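Long-range contacts in nickel-dependent hydrogenase large subunit (Allochromatium vinosum, PDB 3MYR), which forms the nickel-iron subunit of a two-subunit hydrogenase that oxidises molecular hydrogen and passes the electrons to an acceptor, probably recycling hydrogen made by nitrogenase: residues B[47-52]-B[468-473]; B[83-88]-B[459-464]; B[343-348]-B[491-496]; B[474-479]-B[495-500]. All blocks are in the same frame, centred on the assembly; numbering follows the deposited sequence.

In the fold
Interactions 1, 3 and 4 form one continuous patch around the three-stranded antiparallel sheet 476-485, 488-497, 500-507. Interactions 3 and 4 both use strand 488-497, share Val-495 and Ile-496, and have centres about 12 Å apart. Interaction 1 lies about 9 Å from interaction 4, centre to centre, where Gly-47 O meets Arg-500 NE at 2.8 Å, and Pro-50 also packs on Ile-496. Interaction 2 joins this patch through interaction 1, with Phe-463 CZ 3.6 Å from Trp-468 CE3. Interaction 3 is the one near the metals: the Pro-345 side chain is about 7 Å from the bound magnesium, and that of Trp-493 about 11 Å from the nickel-iron centre.

Interaction 1 (B[47-52]-B[468-473]); sequences GRDPRD and WEPSSW
The Arg-51 and Trp-468 backbones stay 8.3 Å apart at their CA atoms, and no backbone-to-backbone bond joins the two segments; side chains close the gap. Arg-51 crosses it with a chain bent at chi3 (-59°), and its CD sits over the six-membered ring of Trp-468, a CH-pi contact 3.8 Å from the centroid. Farther out, the guanidinium stands over the five-membered ring, and CZ lies 4.7 Å from that centroid in a cation-pi contact. NH1 also gives a weak, bent hydrogen bond to Trp-468 O (2.9 Å) and donates to water 1, which donates to Glu-469 OE1. Pro-470 CD covers one guanidinium face, centred 3.5 Å above the plane. Asp-49, at the edge and in the guanidinium plane, fixes the rotation of the group through a side-on salt bridge: NE donates to OD1 and NH2 to OD2 (2.9 Å). OD1 takes a second bond from the Arg-51 backbone N, closing an Asx turn. Beside this, the Trp-473 ring presents its edge to Arg-51 CD and Asp-49 OD1, while Pro-50 CG rests 3.8 Å from Trp-473 CZ3. Tyr-262 of the small subunit packs on Arg-51 and meets Trp-468 edge-to-face. The arrangement is an Asx turn coupled to a cation-pi pair, joining the loop between helices 41-44 and 53-58 to the loop before strand 476-485 at the border with the small subunit.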
loop_
_atom_site.group_PDB
_atom_site.type_symbol
_atom_site.label_atom_id
_atom_site.label_comp_id
_atom_site.label_asym_id
_atom_site.label_seq_id
_atom_site.Cartn_x
_atom_site.Cartn_y
_atom_site.Cartn_z
ATOM N N GLY B 47 -16.063 1.819 19.590
ATOM C CA GLY B 47 -17.502 2.079 19.658
ATOM C C GLY B 47 -18.220 1.665 18.395
ATOM O O GLY B 47 -19.425 1.603 18.395
ATOM N N ARG B 48 -17.508 1.322 17.328
ATOM C CA ARG B 48 -18.174 1.058 16.040
ATOM C C ARG B 48 -18.561 -0.403 15.905
ATOM O O ARG B 48 -18.238 -1.189 16.770
ATOM C CB ARG B 48 -17.252 1.514 14.901
ATOM C CG ARG B 48 -17.126 3.057 14.913
ATOM C CD ARG B 48 -16.255 3.499 13.724
ATOM N NE ARG B 48 -15.797 4.898 13.877
ATOM C CZ ARG B 48 -16.454 5.955 13.411
ATOM N NH1 ARG B 48 -17.616 5.818 12.756
ATOM N NH2 ARG B 48 -15.890 7.142 13.506
ATOM N N ASP B 49 -19.274 -0.742 14.825
ATOM C CA ASP B 49 -19.672 -2.101 14.537
ATOM C C ASP B 49 -18.491 -2.928 14.007
ATOM O O ASP B 49 -17.880 -2.532 13.028
ATOM C CB ASP B 49 -20.779 -2.101 13.502
ATOM C CG ASP B 49 -21.500 -3.489 13.408
ATOM O OD1 ASP B 49 -20.833 -4.559 13.296
ATOM O OD2 ASP B 49 -22.733 -3.513 13.562
ATOM N N PRO B 50 -18.135 -4.061 14.652
ATOM C CA PRO B 50 -17.031 -4.952 14.174
ATOM C C PRO B 50 -17.224 -5.388 12.735
ATOM O O PRO B 50 -16.208 -5.618 12.050
ATOM C CB PRO B 50 -17.174 -6.222 15.052
ATOM C CG PRO B 50 -17.709 -5.573 16.416
ATOM C CD PRO B 50 -18.739 -4.567 15.915
ATOM N N ARG B 51 -18.462 -5.478 12.244
ATOM C CA ARG B 51 -18.627 -5.890 10.826
ATOM C C ARG B 51 -18.113 -4.763 9.908
ATOM O O ARG B 51 -17.799 -5.047 8.757
ATOM C CB ARG B 51 -20.073 -6.237 10.497
ATOM C CG ARG B 51 -20.492 -7.519 11.278
ATOM C CD ARG B 51 -21.976 -7.689 11.147
ATOM N NE ARG B 51 -22.693 -6.544 11.673
ATOM C CZ ARG B 51 -23.985 -6.281 11.431
ATOM N NH1 ARG B 51 -24.742 -7.148 10.755
ATOM N NH2 ARG B 51 -24.547 -5.206 11.972
ATOM N N ASP B 52 -18.123 -3.509 10.387
ATOM C CA ASP B 52 -17.648 -2.357 9.542
ATOM C C ASP B 52 -16.117 -2.175 9.616
ATOM O O ASP B 52 -15.572 -1.399 8.824
ATOM C CB ASP B 52 -18.220 -1.007 10.045
ATOM C CG ASP B 52 -19.754 -0.877 9.911
ATOM O OD1 ASP B 52 -20.403 -1.842 9.487
ATOM O OD2 ASP B 52 -20.300 0.218 10.265
ATOM N N TRP B 468 -24.110 -13.396 11.345
ATOM C CA TRP B 468 -24.135 -12.035 10.766
ATOM C C TRP B 468 -24.789 -10.995 11.689
ATOM O O TRP B 468 -24.325 -9.870 11.763
ATOM C CB TRP B 468 -24.838 -12.054 9.404
ATOM C CG TRP B 468 -24.927 -10.691 8.781
ATOM C CD1 TRP B 468 -26.055 -9.907 8.634
ATOM C CD2 TRP B 468 -23.809 -9.911 8.263
ATOM N NE1 TRP B 468 -25.682 -8.696 8.036
ATOM C CE2 TRP B 468 -24.325 -8.698 7.792
ATOM C CE3 TRP B 468 -22.416 -10.140 8.177
ATOM C CZ2 TRP B 468 -23.496 -7.683 7.249
ATOM C CZ3 TRP B 468 -21.577 -9.126 7.589
ATOM C CH2 TRP B 468 -22.133 -7.933 7.155
ATOM N N GLU B 469 -25.857 -11.360 12.406
ATOM C CA GLU B 469 -26.557 -10.415 13.261
ATOM C C GLU B 469 -25.878 -10.288 14.637
ATOM O O GLU B 469 -25.595 -11.322 15.277
ATOM C CB GLU B 469 -28.023 -10.879 13.465
ATOM C CG GLU B 469 -28.888 -10.951 12.181
ATOM C CD GLU B 469 -29.058 -9.564 11.516
ATOM O OE1 GLU B 469 -29.021 -8.537 12.270
ATOM O OE2 GLU B 469 -29.245 -9.517 10.252
ATOM N N PRO B 470 -25.592 -9.035 15.099
ATOM C CA PRO B 470 -24.977 -8.814 16.408
ATOM C C PRO B 470 -25.723 -9.502 17.585
ATOM O O PRO B 470 -25.118 -9.822 18.586
ATOM C CB PRO B 470 -25.076 -7.285 16.582
ATOM C CG PRO B 470 -24.973 -6.739 15.193
ATOM C CD PRO B 470 -25.618 -7.794 14.274
ATOM N N SER B 471 -27.038 -9.674 17.479
ATOM C CA SER B 471 -27.794 -10.306 18.532
ATOM C C SER B 471 -27.417 -11.807 18.634
ATOM O O SER B 471 -27.764 -12.449 19.594
ATOM C CB SER B 471 -29.309 -10.112 18.277
ATOM O OG SER B 471 -29.684 -10.761 17.073
ATOM N N SER B 472 -26.639 -12.347 17.681
ATOM C CA SER B 472 -26.261 -13.763 17.807
ATOM C C SER B 472 -24.880 -13.914 18.468
ATOM O O SER B 472 -24.422 -15.048 18.684
ATOM C CB SER B 472 -26.256 -14.473 16.454
ATOM O OG SER B 472 -25.221 -13.910 15.605
ATOM N N TRP B 473 -24.194 -12.797 18.739
ATOM C CA TRP B 473 -22.823 -12.854 19.307
ATOM C C TRP B 473 -22.852 -12.950 20.872
ATOM O O TRP B 473 -23.783 -12.445 21.482
ATOM C CB TRP B 473 -22.089 -11.579 18.949
ATOM C CG TRP B 473 -22.056 -11.244 17.502
ATOM C CD1 TRP B 473 -22.363 -12.059 16.425
ATOM C CD2 TRP B 473 -21.651 -10.000 16.966
ATOM N NE1 TRP B 473 -22.233 -11.355 15.260
ATOM C CE2 TRP B 473 -21.794 -10.085 15.558
ATOM C CE3 TRP B 473 -21.232 -8.776 17.552
ATOM C CZ2 TRP B 473 -21.493 -8.974 14.683
ATOM C CZ3 TRP B 473 -20.884 -7.693 16.702
ATOM C CH2 TRP B 473 -21.067 -7.792 15.278
HETATM O O HOH W 1 -27.591 -6.567 10.759
#

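Interaction 2 (B[83-88]-B[459-464]); sequences ELPLNA and DTKTFN
Lys-461 O is gripped by Asn-87 ND2 (3.1 Å) and by water 2, which also accepts from Asn-87 N and donates to Asp-459 OD2. The same ND2 makes a shorter and straighter bond to Asp-459 O (2.8 Å, 165° at the hydrogen), so one amide nitrogen spans two carbonyls of segment 459-464. Asp-459 O lies in the amide plane, whereas Lys-461 O is tilted 27° from it and its bond is longer and more bent; ND2 stands above both carbonyl planes. Asn-87 CG is anti to its own carbonyl carbon (chi1 -72°), which carries the amide toward segment 459-464. Asn-87 CB separately packs on Lys-461 O. An alanine here would probably leave Asp-459 O without its amide partner and Lys-461 O dependent on water 2 at this contact. The apolar half is Pro-85, at the N-cap position: its CG lies against the backbone of 462-464, 3.6 Å from Phe-463 N, with CB and CG also touching Lys-461 CG. Ala-88 CB adds a contact to Thr-462 O at 3.6 Å. Asp-204 of the small subunit forms a salt bridge with Lys-461 NZ, which also pairs with Glu-465, and accepts a hydrogen bond from Thr-462 N. The start of helix 86-112 is thus fastened to the loop that follows helix 426-456, and Leu-451 of that helix packs against Asn-87.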
loop_
_atom_site.group_PDB
_atom_site.type_symbol
_atom_site.label_atom_id
_atom_site.label_comp_id
_atom_site.label_asym_id
_atom_site.label_seq_id
_atom_site.Cartn_x
_atom_site.Cartn_y
_atom_site.Cartn_z
ATOM N N GLU B 83 -16.601 -20.071 10.714
ATOM C CA GLU B 83 -15.832 -20.767 9.637
ATOM C C GLU B 83 -16.279 -20.289 8.264
ATOM O O GLU B 83 -17.479 -20.177 8.006
ATOM C CB GLU B 83 -16.131 -22.296 9.657
ATOM C CG GLU B 83 -15.586 -23.067 10.842
ATOM C CD GLU B 83 -14.205 -23.675 10.561
ATOM O OE1 GLU B 83 -13.943 -24.169 9.402
ATOM O OE2 GLU B 83 -13.388 -23.658 11.520
ATOM N N LEU B 84 -15.344 -20.080 7.354
ATOM C CA LEU B 84 -15.694 -19.669 5.999
ATOM C C LEU B 84 -16.117 -20.868 5.178
ATOM O O LEU B 84 -15.482 -21.909 5.276
ATOM C CB LEU B 84 -14.471 -19.111 5.278
ATOM C CG LEU B 84 -13.894 -17.761 5.614
ATOM C CD1 LEU B 84 -12.961 -17.330 4.450
ATOM C CD2 LEU B 84 -14.985 -16.761 5.847
ATOM N N PRO B 85 -16.984 -20.647 4.181
ATOM C CA PRO B 85 -17.140 -21.664 3.126
ATOM C C PRO B 85 -15.893 -21.771 2.257
ATOM O O PRO B 85 -15.156 -20.776 2.046
ATOM C CB PRO B 85 -18.300 -21.127 2.261
ATOM C CG PRO B 85 -18.858 -19.912 2.999
ATOM C CD PRO B 85 -17.767 -19.425 3.929
ATOM N N LEU B 86 -15.677 -22.942 1.669
ATOM C CA LEU B 86 -14.433 -23.183 0.909
ATOM C C LEU B 86 -14.260 -22.112 -0.204
ATOM O O LEU B 86 -13.147 -21.623 -0.429
ATOM C CB LEU B 86 -14.438 -24.582 0.292
ATOM C CG LEU B 86 -13.202 -24.974 -0.523
ATOM C CD1 LEU B 86 -11.880 -24.787 0.249
ATOM C CD2 LEU B 86 -13.340 -26.496 -0.889
ATOM N N ASN B 87 -15.334 -21.787 -0.927
ATOM C CA ASN B 87 -15.157 -20.908 -2.103
ATOM C C ASN B 87 -14.686 -19.553 -1.598
ATOM O O ASN B 87 -13.875 -18.896 -2.244
ATOM C CB ASN B 87 -16.470 -20.685 -2.843
ATOM C CG ASN B 87 -16.926 -21.902 -3.583
ATOM O OD1 ASN B 87 -16.111 -22.722 -4.003
ATOM N ND2 ASN B 87 -18.271 -22.052 -3.747
ATOM N N ALA B 88 -15.165 -19.128 -0.417
ATOM C CA ALA B 88 -14.713 -17.839 0.091
ATOM C C ALA B 88 -13.208 -17.885 0.381
ATOM O O ALA B 88 -12.461 -16.907 0.157
ATOM C CB ALA B 88 -15.511 -17.439 1.359
ATOM N N ASP B 459 -21.101 -26.897 -5.008
ATOM C CA ASP B 459 -21.001 -25.977 -3.864
ATOM C C ASP B 459 -20.769 -24.549 -4.390
ATOM O O ASP B 459 -19.645 -24.191 -4.843
ATOM C CB ASP B 459 -19.862 -26.397 -2.906
ATOM C CG ASP B 459 -19.715 -25.436 -1.695
ATOM O OD1 ASP B 459 -20.657 -24.617 -1.466
ATOM O OD2 ASP B 459 -18.640 -25.456 -0.998
ATOM N N THR B 460 -21.828 -23.738 -4.393
ATOM C CA THR B 460 -21.663 -22.358 -4.860
ATOM C C THR B 460 -21.807 -21.392 -3.684
ATOM O O THR B 460 -22.038 -20.210 -3.869
ATOM C CB THR B 460 -22.657 -21.994 -5.969
ATOM O OG1 THR B 460 -23.990 -22.198 -5.495
ATOM C CG2 THR B 460 -22.492 -22.858 -7.188
ATOM N N LYS B 461 -21.712 -21.909 -2.462
ATOM C CA LYS B 461 -21.813 -21.047 -1.323
ATOM C C LYS B 461 -20.577 -20.093 -1.182
ATOM O O LYS B 461 -19.436 -20.538 -1.358
ATOM C CB LYS B 461 -21.976 -21.962 -0.119
ATOM C CG LYS B 461 -22.236 -21.262 1.191
ATOM C CD LYS B 461 -23.632 -21.611 1.641
ATOM C CE LYS B 461 -23.949 -20.936 2.967
ATOM N NZ LYS B 461 -24.778 -19.712 2.709
ATOM N N THR B 462 -20.798 -18.833 -0.783
ATOM C CA THR B 462 -19.696 -17.873 -0.636
ATOM C C THR B 462 -19.792 -17.096 0.686
ATOM O O THR B 462 -18.887 -16.315 1.027
ATOM C CB THR B 462 -19.685 -16.828 -1.826
ATOM O OG1 THR B 462 -21.033 -16.385 -2.058
ATOM C CG2 THR B 462 -19.126 -17.431 -3.138
ATOM N N PHE B 463 -20.827 -17.356 1.490
ATOM C CA PHE B 463 -21.024 -16.550 2.703
ATOM C C PHE B 463 -21.725 -17.323 3.784
ATOM O O PHE B 463 -22.813 -17.887 3.560
ATOM C CB PHE B 463 -21.827 -15.282 2.330
ATOM C CG PHE B 463 -22.173 -14.409 3.503
ATOM C CD1 PHE B 463 -23.486 -14.345 3.981
ATOM C CD2 PHE B 463 -21.210 -13.614 4.105
ATOM C CE1 PHE B 463 -23.819 -13.452 5.074
ATOM C CE2 PHE B 463 -21.514 -12.782 5.239
ATOM C CZ PHE B 463 -22.829 -12.715 5.705
ATOM N N ASN B 464 -21.118 -17.350 4.966
ATOM C CA ASN B 464 -21.689 -18.039 6.113
ATOM C C ASN B 464 -22.481 -16.925 6.851
ATOM O O ASN B 464 -21.877 -15.992 7.419
ATOM C CB ASN B 464 -20.522 -18.548 6.979
ATOM C CG ASN B 464 -20.982 -19.219 8.288
ATOM O OD1 ASN B 464 -20.173 -19.815 9.059
ATOM N ND2 ASN B 464 -22.204 -19.025 8.601
HETATM O O HOH W 2 -17.958 -22.852 -0.610
#

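Interaction 3 (B[343-348]-B[491-496]); sequences LHPYEG and GHWIVI
Two aromatic pairs join Trp-493 to the turn 344-346. The Trp-493 five-membered ring points its edge at the face of Tyr-346, planes at 90°, with CD1 centred 3.6 Å above the tyrosine plane. His-344 in turn directs its edge at the Trp-493 face in an offset edge-to-face pair, planes at 88°. A CH-pi contact comes from Pro-345 CG, which lies over the six-membered ring of Trp-493, 3.5 Å from its centroid. Among apolar pairs, Pro-345 CB meets Trp-493 CD2 at 3.3 Å and Tyr-346 CD2 touches Val-495 CG2 at 3.9 Å. The polar link is water 3, which donates to Pro-345 O and Trp-493 O. Outside partners hold the rings: Trp-493 NE1 bonds Leu-318 O and Tyr-346 OH bonds Glu-319. An alanine in place of Trp-493 would probably open a gap under Pro-345 and leave the Tyr-346 face and His-344 edge without their aromatic mate. The result is an aromatic cluster clasping a 3-10 turn to strand 488-497, with the Pro-345 side chain about 7 Å from the bound magnesium.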
loop_
_atom_site.group_PDB
_atom_site.type_symbol
_atom_site.label_atom_id
_atom_site.label_comp_id
_atom_site.label_asym_id
_atom_site.label_seq_id
_atom_site.Cartn_x
_atom_site.Cartn_y
_atom_site.Cartn_z
ATOM N N LEU B 343 2.939 -3.351 25.963
ATOM C CA LEU B 343 1.544 -3.842 26.001
ATOM C C LEU B 343 1.290 -4.885 24.938
ATOM O O LEU B 343 1.561 -4.615 23.755
ATOM C CB LEU B 343 0.547 -2.686 25.827
ATOM C CG LEU B 343 0.463 -1.787 27.067
ATOM C CD1 LEU B 343 -0.406 -0.550 26.779
ATOM C CD2 LEU B 343 0.015 -2.562 28.434
ATOM N N HIS B 344 0.737 -6.043 25.325
ATOM C CA HIS B 344 0.189 -6.997 24.346
ATOM C C HIS B 344 -1.028 -6.313 23.660
ATOM O O HIS B 344 -1.721 -5.539 24.306
ATOM C CB HIS B 344 -0.283 -8.312 25.042
ATOM C CG HIS B 344 -0.866 -9.301 24.088
ATOM N ND1 HIS B 344 -0.089 -10.196 23.389
ATOM C CD2 HIS B 344 -2.109 -9.409 23.574
ATOM C CE1 HIS B 344 -0.845 -10.872 22.546
ATOM N NE2 HIS B 344 -2.068 -10.399 22.623
ATOM N N PRO B 345 -1.269 -6.571 22.352
ATOM C CA PRO B 345 -2.289 -5.796 21.615
ATOM C C PRO B 345 -3.735 -5.958 22.118
ATOM O O PRO B 345 -4.552 -5.081 21.868
ATOM C CB PRO B 345 -2.156 -6.317 20.159
ATOM C CG PRO B 345 -0.812 -6.909 20.092
ATOM C CD PRO B 345 -0.530 -7.476 21.460
ATOM N N TYR B 346 -4.083 -7.039 22.822
ATOM C CA TYR B 346 -5.411 -7.037 23.418
ATOM C C TYR B 346 -5.570 -5.947 24.454
ATOM O O TYR B 346 -6.701 -5.546 24.750
ATOM C CB TYR B 346 -5.793 -8.379 24.090
ATOM C CG TYR B 346 -6.210 -9.489 23.128
ATOM C CD1 TYR B 346 -5.693 -10.803 23.290
ATOM C CD2 TYR B 346 -7.122 -9.244 22.079
ATOM C CE1 TYR B 346 -6.128 -11.847 22.498
ATOM C CE2 TYR B 346 -7.577 -10.319 21.252
ATOM C CZ TYR B 346 -7.055 -11.577 21.465
ATOM O OH TYR B 346 -7.475 -12.601 20.697
ATOM N N GLU B 347 -4.447 -5.461 24.977
ATOM C CA GLU B 347 -4.446 -4.404 26.004
ATOM C C GLU B 347 -3.752 -3.130 25.487
ATOM O O GLU B 347 -3.385 -2.241 26.270
ATOM C CB GLU B 347 -3.708 -4.906 27.229
ATOM C CG GLU B 347 -4.440 -6.066 27.864
ATOM C CD GLU B 347 -3.580 -6.781 28.913
ATOM O OE1 GLU B 347 -4.057 -6.884 30.067
ATOM O OE2 GLU B 347 -2.435 -7.240 28.578
ATOM N N GLY B 348 -3.654 -3.016 24.165
ATOM C CA GLY B 348 -2.895 -1.914 23.533
ATOM C C GLY B 348 -3.547 -0.606 23.864
ATOM O O GLY B 348 -4.750 -0.565 24.112
ATOM N N GLY B 491 -1.163 -8.410 12.161
ATOM C CA GLY B 491 -2.203 -8.921 13.049
ATOM C C GLY B 491 -3.126 -7.762 13.462
ATOM O O GLY B 491 -2.623 -6.623 13.677
ATOM N N HIS B 492 -4.437 -8.047 13.611
ATOM C CA HIS B 492 -5.384 -7.119 14.156
ATOM C C HIS B 492 -5.945 -7.824 15.375
ATOM O O HIS B 492 -6.508 -8.915 15.239
ATOM C CB HIS B 492 -6.525 -6.849 13.192
ATOM C CG HIS B 492 -6.134 -6.004 12.011
ATOM N ND1 HIS B 492 -7.059 -5.410 11.195
ATOM C CD2 HIS B 492 -4.918 -5.619 11.544
ATOM C CE1 HIS B 492 -6.439 -4.718 10.252
ATOM N NE2 HIS B 492 -5.139 -4.793 10.472
ATOM N N TRP B 493 -5.810 -7.207 16.555
ATOM C CA TRP B 493 -6.408 -7.818 17.750
ATOM C C TRP B 493 -7.674 -7.029 18.088
ATOM O O TRP B 493 -7.608 -5.801 18.234
ATOM C CB TRP B 493 -5.419 -7.715 18.901
ATOM C CG TRP B 493 -4.330 -8.738 18.854
ATOM C CD1 TRP B 493 -4.239 -9.856 19.658
ATOM C CD2 TRP B 493 -3.116 -8.697 18.078
ATOM N NE1 TRP B 493 -3.070 -10.519 19.395
ATOM C CE2 TRP B 493 -2.376 -9.848 18.417
ATOM C CE3 TRP B 493 -2.639 -7.856 17.026
ATOM C CZ2 TRP B 493 -1.138 -10.145 17.830
ATOM C CZ3 TRP B 493 -1.409 -8.127 16.455
ATOM C CH2 TRP B 493 -0.663 -9.277 16.846
ATOM N N ILE B 494 -8.811 -7.702 18.189
ATOM C CA ILE B 494 -10.082 -6.974 18.460
ATOM C C ILE B 494 -10.692 -7.458 19.778
ATOM O O ILE B 494 -10.674 -8.650 20.087
ATOM C CB ILE B 494 -11.096 -7.142 17.337
ATOM C CG1 ILE B 494 -12.349 -6.291 17.579
ATOM C CG2 ILE B 494 -11.493 -8.642 17.169
ATOM C CD1 ILE B 494 -13.334 -6.296 16.332
ATOM N N VAL B 495 -11.296 -6.537 20.505
ATOM C CA VAL B 495 -12.054 -6.908 21.664
ATOM C C VAL B 495 -13.427 -6.346 21.479
ATOM O O VAL B 495 -13.583 -5.123 21.232
ATOM C CB VAL B 495 -11.393 -6.315 22.972
ATOM C CG1 VAL B 495 -12.233 -6.572 24.207
ATOM C CG2 VAL B 495 -9.963 -6.849 23.116
ATOM N N ILE B 496 -14.422 -7.214 21.631
ATOM C CA ILE B 496 -15.814 -6.836 21.360
ATOM C C ILE B 496 -16.639 -6.860 22.626
ATOM O O ILE B 496 -16.606 -7.845 23.397
ATOM C CB ILE B 496 -16.522 -7.770 20.332
ATOM C CG1 ILE B 496 -15.840 -7.697 18.940
ATOM C CG2 ILE B 496 -17.991 -7.397 20.199
ATOM C CD1 ILE B 496 -16.167 -8.929 18.084
HETATM O O HOH W 3 -7.285 -4.996 21.133
#

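Interaction 4 (B[474-479]-B[495-500]); sequences PSRAQG and VIEDGR
Ala-477 and Ile-496 face each other as an antiparallel hydrogen-bonded pair, the tight part of this contact. Ile-496 N reaches Ala-477 O at 2.7 Å, and Ala-477 N returns a bond to Ile-496 O at 3.1 Å. The ladder is extended by Asp-498 N, which donates nearly straight to Ser-475 O at 2.8 Å. The axes of 476-479 and 495-497 approach to 4.7 Å, their directions 166° apart, and CA-H...O contacts from Arg-476 and Glu-497 fill in between the bonds. On the face bearing Ala-477 and Ile-496, toward helix 67-80, Ala-477 packs on Leu-80 and Ile-496 on Ala-79. On the other face Tyr-346 packs on Gln-478 and Val-495, but Arg-476, Gln-478 and the turn are looser and exposed to solvent. The Arg-476 chain bends at chi2 (-78°), bringing CD to 3.9 Å from Glu-497 CG. The Glu-497 carboxylate stacks over the guanidinium rim, planes 22° apart, so the opposite charges probably attract, though no N-H points at the carboxylate. NH1 instead makes a weak salt bridge to Asp-498 OD1 (3.4 Å) and a shorter bond to Ser-475 O, standing well above that carbonyl's plane. Water 4 joins Pro-474 O to Gly-499 N in the type I' turn 497-500. Register therefore rests on short backbone bonds, while the long, partly undirected charge contacts of Arg-476 probably add a weaker electrostatic tie at the exposed strand end.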
loop_
_atom_site.group_PDB
_atom_site.type_symbol
_atom_site.label_atom_id
_atom_site.label_comp_id
_atom_site.label_asym_id
_atom_site.label_seq_id
_atom_site.Cartn_x
_atom_site.Cartn_y
_atom_site.Cartn_z
ATOM N N PRO B 474 -21.819 -13.541 21.498
ATOM C CA PRO B 474 -21.662 -13.430 22.971
ATOM C C PRO B 474 -21.446 -11.950 23.324
ATOM O O PRO B 474 -20.972 -11.185 22.481
ATOM C CB PRO B 474 -20.366 -14.201 23.262
ATOM C CG PRO B 474 -19.910 -14.792 21.909
ATOM C CD PRO B 474 -20.576 -13.964 20.844
ATOM N N SER B 475 -21.780 -11.540 24.548
ATOM C CA SER B 475 -21.729 -10.137 24.843
ATOM C C SER B 475 -20.272 -9.725 25.096
ATOM O O SER B 475 -19.926 -8.531 25.049
ATOM C CB SER B 475 -22.652 -9.836 26.006
ATOM O OG SER B 475 -22.124 -10.487 27.114
ATOM N N ARG B 476 -19.394 -10.715 25.237
ATOM C CA ARG B 476 -17.934 -10.442 25.292
ATOM C C ARG B 476 -17.226 -11.408 24.351
ATOM O O ARG B 476 -17.483 -12.605 24.425
ATOM C CB ARG B 476 -17.386 -10.712 26.704
ATOM C CG ARG B 476 -18.022 -9.864 27.786
ATOM C CD ARG B 476 -17.431 -8.465 27.766
ATOM N NE ARG B 476 -17.992 -7.580 28.797
ATOM C CZ ARG B 476 -19.091 -6.838 28.642
ATOM N NH1 ARG B 476 -19.799 -6.876 27.522
ATOM N NH2 ARG B 476 -19.486 -6.045 29.614
ATOM N N ALA B 477 -16.405 -10.914 23.435
ATOM C CA ALA B 477 -15.592 -11.802 22.608
ATOM C C ALA B 477 -14.302 -11.069 22.244
ATOM O O ALA B 477 -14.259 -9.833 22.251
ATOM C CB ALA B 477 -16.382 -12.255 21.333
ATOM N N GLN B 478 -13.253 -11.822 21.951
ATOM C CA GLN B 478 -12.026 -11.236 21.441
ATOM C C GLN B 478 -11.331 -12.211 20.550
ATOM O O GLN B 478 -11.560 -13.417 20.667
ATOM C CB GLN B 478 -11.095 -10.839 22.573
ATOM C CG GLN B 478 -10.594 -11.948 23.495
ATOM C CD GLN B 478 -9.915 -11.312 24.692
ATOM O OE1 GLN B 478 -10.520 -10.515 25.393
ATOM N NE2 GLN B 478 -8.656 -11.590 24.876
ATOM N N GLY B 479 -10.613 -11.688 19.566
ATOM C CA GLY B 479 -9.981 -12.527 18.545
ATOM C C GLY B 479 -8.826 -11.826 17.839
ATOM O O GLY B 479 -8.627 -10.595 17.974
ATOM N N VAL B 495 -11.296 -6.537 20.505
ATOM C CA VAL B 495 -12.054 -6.908 21.664
ATOM C C VAL B 495 -13.427 -6.346 21.479
ATOM O O VAL B 495 -13.583 -5.123 21.232
ATOM C CB VAL B 495 -11.393 -6.315 22.972
ATOM C CG1 VAL B 495 -12.233 -6.572 24.207
ATOM C CG2 VAL B 495 -9.963 -6.849 23.116
ATOM N N ILE B 496 -14.422 -7.214 21.631
ATOM C CA ILE B 496 -15.814 -6.836 21.360
ATOM C C ILE B 496 -16.639 -6.860 22.626
ATOM O O ILE B 496 -16.606 -7.845 23.397
ATOM C CB ILE B 496 -16.522 -7.770 20.332
ATOM C CG1 ILE B 496 -15.840 -7.697 18.940
ATOM C CG2 ILE B 496 -17.991 -7.397 20.199
ATOM C CD1 ILE B 496 -16.167 -8.929 18.084
ATOM N N GLU B 497 -17.381 -5.793 22.869
ATOM C CA GLU B 497 -18.296 -5.789 24.014
ATOM C C GLU B 497 -19.658 -5.305 23.565
ATOM O O GLU B 497 -19.789 -4.232 22.973
ATOM C CB GLU B 497 -17.773 -4.920 25.197
ATOM C CG GLU B 497 -16.363 -5.335 25.633
ATOM C CD GLU B 497 -15.804 -4.519 26.848
ATOM O OE1 GLU B 497 -16.301 -3.408 27.109
ATOM O OE2 GLU B 497 -14.800 -4.952 27.483
ATOM N N ASP B 498 -20.673 -6.097 23.875
ATOM C CA ASP B 498 -22.068 -5.717 23.575
ATOM C C ASP B 498 -22.282 -5.232 22.122
ATOM O O ASP B 498 -22.868 -4.160 21.896
ATOM C CB ASP B 498 -22.560 -4.678 24.589
ATOM C CG ASP B 498 -22.531 -5.220 26.046
ATOM O OD1 ASP B 498 -22.091 -4.478 26.975
ATOM O OD2 ASP B 498 -22.879 -6.418 26.240
ATOM N N GLY B 499 -21.735 -5.974 21.162
ATOM C CA GLY B 499 -21.924 -5.626 19.760
ATOM C C GLY B 499 -20.944 -4.540 19.244
ATOM O O GLY B 499 -21.013 -4.166 18.083
ATOM N N ARG B 500 -20.085 -3.962 20.103
ATOM C CA ARG B 500 -19.307 -2.794 19.672
ATOM C C ARG B 500 -17.823 -3.127 19.789
ATOM O O ARG B 500 -17.437 -3.932 20.649
ATOM C CB ARG B 500 -19.630 -1.522 20.507
ATOM C CG ARG B 500 -21.131 -1.015 20.566
ATOM C CD ARG B 500 -21.860 -1.207 19.174
ATOM N NE ARG B 500 -21.634 -0.093 18.230
ATOM C CZ ARG B 500 -22.190 0.049 17.016
ATOM N NH1 ARG B 500 -21.908 1.122 16.308
ATOM N NH2 ARG B 500 -23.076 -0.836 16.541
HETATM O O HOH W 4 -21.335 -8.564 21.338
#